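Local structure of tryptophan halogenase (Shewanella frigidimarina, 2PYX) at residues Met3-Pro6 with Ile7-Ile11; Asp516-Gln520 with Tyr521-Lys525. The protein is probably an FAD-dependent tryptophan halogenase, a flavoenzyme of the monooxygenase type that is likely to bind its flavin through a Rossmann-type fold. All blocks are in the same frame, centred on the assembly; numbering follows the deposited sequence.

Contact 1: Met3-Pro6 with Ile7-Ile11; sequences MQKP and ITEII
Lys5 and Thr8 meet through a single bridging water as the chain runs from the N-terminal tail into its first strand. The water accepts from Lys5 NZ at 2.9 Å, donates to Pro6 O at 2.7 Å and lies 2.8 Å from Thr8 OG1, so an ammonium, a carbonyl and a hydroxyl are drawn together although Lys5 NZ and Thr8 OG1 stay 4.5 Å apart. Lys5 gets there with a side chain extended as far as CE, which then turns at chi4 (-86°) to carry NZ back toward the strand. On the apolar side, Thr8 CG2 comes within 4.1 Å of Pro6 CB, at that corner of the proline ring. Ile7 sets its CB away overall, yet its side chain skirts the preceding backbone, terminal CD1 lying 4.0 Å from Lys5 O. The strand entered here, 9-13, is an inner strand of the Rossmann-type sheet and leads into a GxGxxG pattern (Gly14, Gly16, Gly19) running into helix 16-31, where Gly15 to Ala18 are predicted to bind FAD. Lys5 NZ also stands 5.2 Å from Glu9 OE2, too far for a salt bridge, though the opposite charges may attract weakly. Farther out, Gln223 NE2 donates a second hydrogen bond to Pro6 O while its OE1 receives Thr8 N and Glu9 N, and Asn44 holds Glu9 OE1.

Contact 2: Asp516-Gln520 with Tyr521-Lys525; sequences DKVAQ and YGFPK
Val518 and Phe523 form the tightly packed side of the turn that ends helix 511-520. Val518 CG2 sits over one face of the Phe523 ring, offset toward its rim, 3.5 Å from CZ, in a CH-pi contact whose direction is 27° off the ring normal. Its methyl is placed there by a first torsion that sets CG2 anti to the carbonyl carbon and CG1 anti to the backbone N (chi1 170°). Both side chains also pack on Ile81 of helix 77-83, so the hydrophobic pair fastens the end of the chain to the body of the protein. The other side carries exposed residues. There Gln520 CG lies over one face of the Tyr521 ring in a CH-pi contact, 3.7 Å from the centroid, and the amide, its plane only 12° from that of the ring, continues along the CE2 rim. Lys517 CD approaches the ring edge at 3.7 Å from Tyr521 CD2. Between the two sides, Lys517 O accepts from Tyr521 N at 2.8 Å and Gly522 N at 3.1 Å. Gly522 has a positive phi, and its backbone angles would press a CB against the preceding carbonyl. Two donors on one carbonyl thus close the last helical turn and fix where the chain leaves it, while on the exposed side the tyrosine ring meets aliphatic carbon at face and edge and a nearly parallel amide.

Contact 1 and contact 2 mark the two ends of one chain: residues 3-11 lead into the first strand, and residues 516-525 close the last helix just before the C-terminus. Their centres lie 42 Å apart and their nearest atoms about 30 Å, with no touch between them. They share no sheet or helix. Contact 1 opens strand 9-13, flanked in the six-stranded sheet by strands 44-49 and 224-227, and its tail also touches helix 383-413; contact 2 rests on helix 77-83. Both lie away from the predicted flavin and substrate sites, and each terminus is held against a different part of the single-chain fold.

Contact 1: Met3-Pro6 with Ile7-Ile11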
loop_
_atom_site.group_PDB
_atom_site.type_symbol
_atom_site.label_atom_id
_atom_site.label_comp_id
_atom_site.label_asym_id
_atom_site.label_seq_id
_atom_site.Cartn_x
_atom_site.Cartn_y
_atom_site.Cartn_z
HETATM N N MSE A 3 -31.576 -18.312 7.829
HETATM C CA MSE A 3 -30.743 -17.265 8.430
HETATM C C MSE A 3 -29.703 -17.853 9.373
HETATM O O MSE A 3 -28.791 -17.143 9.782
HETATM C CB MSE A 3 -31.590 -16.270 9.201
HETATM C CG MSE A 3 -32.617 -15.510 8.403
HETATM SE SE MSE A 3 -31.763 -14.070 7.372
HETATM C CE MSE A 3 -31.670 -15.005 5.811
ATOM N N GLN A 4 -29.873 -19.121 9.763
ATOM C CA GLN A 4 -28.933 -19.817 10.641
ATOM C C GLN A 4 -27.978 -20.746 9.876
ATOM O O GLN A 4 -27.112 -21.393 10.487
ATOM C CB GLN A 4 -29.677 -20.605 11.727
ATOM C CG GLN A 4 -30.400 -19.730 12.764
ATOM C CD GLN A 4 -31.757 -19.197 12.293
ATOM O OE1 GLN A 4 -32.460 -19.833 11.503
ATOM N NE2 GLN A 4 -32.129 -18.017 12.791
ATOM N N LYS A 5 -28.137 -20.830 8.561
ATOM C CA LYS A 5 -27.284 -21.678 7.734
ATOM C C LYS A 5 -25.852 -21.134 7.801
ATOM O O LYS A 5 -25.637 -19.945 7.601
ATOM C CB LYS A 5 -27.779 -21.679 6.284
ATOM C CG LYS A 5 -27.010 -22.647 5.402
ATOM C CD LYS A 5 -27.604 -22.721 4.013
ATOM C CE LYS A 5 -26.893 -23.777 3.122
ATOM N NZ LYS A 5 -25.659 -23.299 2.385
ATOM N N PRO A 6 -24.865 -21.981 8.104
ATOM C CA PRO A 6 -23.479 -21.493 8.117
ATOM C C PRO A 6 -23.069 -20.835 6.808
ATOM O O PRO A 6 -23.494 -21.270 5.746
ATOM C CB PRO A 6 -22.661 -22.760 8.374
ATOM C CG PRO A 6 -23.610 -23.630 9.122
ATOM C CD PRO A 6 -24.942 -23.394 8.512
ATOM N N ILE A 7 -22.283 -19.763 6.867
ATOM C CA ILE A 7 -21.787 -19.147 5.654
ATOM C C ILE A 7 -20.595 -19.922 5.107
ATOM O O ILE A 7 -19.473 -19.844 5.632
ATOM C CB ILE A 7 -21.385 -17.677 5.865
ATOM C CG1 ILE A 7 -22.518 -16.876 6.512
ATOM C CG2 ILE A 7 -20.941 -17.038 4.557
ATOM C CD1 ILE A 7 -23.820 -16.887 5.750
ATOM N N THR A 8 -20.850 -20.676 4.040
ATOM C CA THR A 8 -19.803 -21.503 3.438
ATOM C C THR A 8 -19.643 -21.270 1.947
ATOM O O THR A 8 -18.598 -21.609 1.394
ATOM C CB THR A 8 -20.056 -23.004 3.677
ATOM O OG1 THR A 8 -21.239 -23.409 2.982
ATOM C CG2 THR A 8 -20.199 -23.340 5.164
ATOM N N GLU A 9 -20.657 -20.722 1.277
ATOM C CA GLU A 9 -20.601 -20.568 -0.170
ATOM C C GLU A 9 -20.184 -19.166 -0.514
ATOM O O GLU A 9 -20.988 -18.236 -0.410
ATOM C CB GLU A 9 -21.957 -20.872 -0.797
ATOM C CG GLU A 9 -22.515 -22.256 -0.412
ATOM C CD GLU A 9 -21.591 -23.376 -0.828
ATOM O OE1 GLU A 9 -21.278 -23.434 -2.032
ATOM O OE2 GLU A 9 -21.135 -24.157 0.059
ATOM N N ILE A 10 -18.935 -19.016 -0.950
ATOM C CA ILE A 10 -18.322 -17.701 -1.118
ATOM C C ILE A 10 -17.984 -17.510 -2.579
ATOM O O ILE A 10 -17.257 -18.326 -3.150
ATOM C CB ILE A 10 -16.993 -17.601 -0.343
ATOM C CG1 ILE A 10 -17.138 -18.123 1.086
ATOM C CG2 ILE A 10 -16.520 -16.145 -0.345
ATOM C CD1 ILE A 10 -18.154 -17.416 1.894
ATOM N N ILE A 11 -18.519 -16.437 -3.177
ATOM C CA ILE A 11 -18.334 -16.102 -4.557
ATOM C C ILE A 11 -17.572 -14.795 -4.683
ATOM O O ILE A 11 -18.044 -13.739 -4.187
ATOM C CB ILE A 11 -19.683 -15.990 -5.322
ATOM C CG1 ILE A 11 -20.578 -17.215 -5.075
ATOM C CG2 ILE A 11 -19.430 -15.743 -6.783
ATOM C CD1 ILE A 11 -19.974 -18.474 -5.499
HETATM O O HOH W 1 -23.596 -23.604 4.391
#

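Contact 2: Asp516-Gln520 with Tyr521-Lys525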
loop_
_atom_site.group_PDB
_atom_site.type_symbol
_atom_site.label_atom_id
_atom_site.label_comp_id
_atom_site.label_asym_id
_atom_site.label_seq_id
_atom_site.Cartn_x
_atom_site.Cartn_y
_atom_site.Cartn_z
ATOM N N ASP A 516 20.551 -11.433 -7.524
ATOM C CA ASP A 516 21.283 -12.404 -8.353
ATOM C C ASP A 516 21.419 -13.758 -7.645
ATOM O O ASP A 516 21.252 -14.820 -8.266
ATOM C CB ASP A 516 22.670 -11.882 -8.700
ATOM C CG ASP A 516 22.654 -10.795 -9.746
ATOM O OD1 ASP A 516 21.642 -10.596 -10.464
ATOM O OD2 ASP A 516 23.700 -10.125 -9.850
ATOM N N LYS A 517 21.743 -13.737 -6.360
ATOM C CA LYS A 517 21.865 -14.982 -5.581
ATOM C C LYS A 517 20.516 -15.601 -5.233
ATOM O O LYS A 517 20.400 -16.811 -5.092
ATOM C CB LYS A 517 22.728 -14.777 -4.332
ATOM C CG LYS A 517 24.208 -14.493 -4.655
ATOM C CD LYS A 517 24.903 -15.744 -5.198
ATOM C CE LYS A 517 26.408 -15.519 -5.495
ATOM N NZ LYS A 517 26.595 -14.550 -6.598
ATOM N N VAL A 518 19.486 -14.784 -5.071
ATOM C CA VAL A 518 18.149 -15.334 -4.868
ATOM C C VAL A 518 17.721 -16.103 -6.106
ATOM O O VAL A 518 17.110 -17.148 -5.990
ATOM C CB VAL A 518 17.115 -14.225 -4.558
ATOM C CG1 VAL A 518 15.695 -14.785 -4.602
ATOM C CG2 VAL A 518 17.409 -13.612 -3.209
ATOM N N ALA A 519 18.054 -15.580 -7.282
ATOM C CA ALA A 519 17.719 -16.243 -8.549
ATOM C C ALA A 519 18.425 -17.599 -8.649
ATOM O O ALA A 519 17.830 -18.609 -9.046
ATOM C CB ALA A 519 18.061 -15.352 -9.722
ATOM N N GLN A 520 19.690 -17.625 -8.242
ATOM C CA GLN A 520 20.556 -18.797 -8.451
ATOM C C GLN A 520 20.441 -19.854 -7.343
ATOM O O GLN A 520 20.466 -21.081 -7.611
ATOM C CB GLN A 520 22.000 -18.306 -8.578
ATOM C CG GLN A 520 23.050 -19.403 -8.704
ATOM C CD GLN A 520 24.440 -18.862 -9.043
ATOM O OE1 GLN A 520 24.697 -17.644 -8.997
ATOM N NE2 GLN A 520 25.350 -19.776 -9.387
ATOM N N TYR A 521 20.319 -19.402 -6.093
ATOM C CA TYR A 521 20.299 -20.299 -4.946
ATOM C C TYR A 521 19.035 -20.187 -4.091
ATOM O O TYR A 521 18.521 -21.195 -3.604
ATOM C CB TYR A 521 21.511 -20.023 -4.059
ATOM C CG TYR A 521 22.846 -20.259 -4.721
ATOM C CD1 TYR A 521 23.333 -21.553 -4.904
ATOM C CD2 TYR A 521 23.636 -19.191 -5.136
ATOM C CE1 TYR A 521 24.574 -21.774 -5.497
ATOM C CE2 TYR A 521 24.872 -19.404 -5.733
ATOM C CZ TYR A 521 25.333 -20.696 -5.909
ATOM O OH TYR A 521 26.566 -20.915 -6.494
ATOM N N GLY A 522 18.562 -18.968 -3.858
ATOM C CA GLY A 522 17.378 -18.784 -3.028
ATOM C C GLY A 522 17.712 -18.584 -1.551
ATOM O O GLY A 522 18.782 -19.001 -1.073
ATOM N N PHE A 523 16.802 -17.923 -0.813
ATOM C CA PHE A 523 16.848 -17.901 0.658
ATOM C C PHE A 523 16.476 -19.269 1.226
ATOM O O PHE A 523 15.584 -19.925 0.703
ATOM C CB PHE A 523 15.825 -16.928 1.262
ATOM C CG PHE A 523 15.993 -15.503 0.828
ATOM C CD1 PHE A 523 17.111 -14.776 1.211
ATOM C CD2 PHE A 523 15.001 -14.863 0.072
ATOM C CE1 PHE A 523 17.279 -13.463 0.801
ATOM C CE2 PHE A 523 15.153 -13.537 -0.311
ATOM C CZ PHE A 523 16.275 -12.836 0.055
ATOM N N PRO A 524 17.064 -19.652 2.372
ATOM C CA PRO A 524 16.612 -20.898 3.013
ATOM C C PRO A 524 15.195 -20.797 3.584
ATOM O O PRO A 524 14.730 -19.707 3.932
ATOM C CB PRO A 524 17.606 -21.084 4.150
ATOM C CG PRO A 524 18.075 -19.711 4.480
ATOM C CD PRO A 524 18.098 -18.964 3.158
ATOM N N LYS A 525 14.526 -21.944 3.697
ATOM C CA LYS A 525 13.191 -21.997 4.293
ATOM C C LYS A 525 13.234 -21.637 5.779
ATOM O O LYS A 525 12.336 -20.957 6.269
ATOM C CB LYS A 525 12.558 -23.378 4.088
#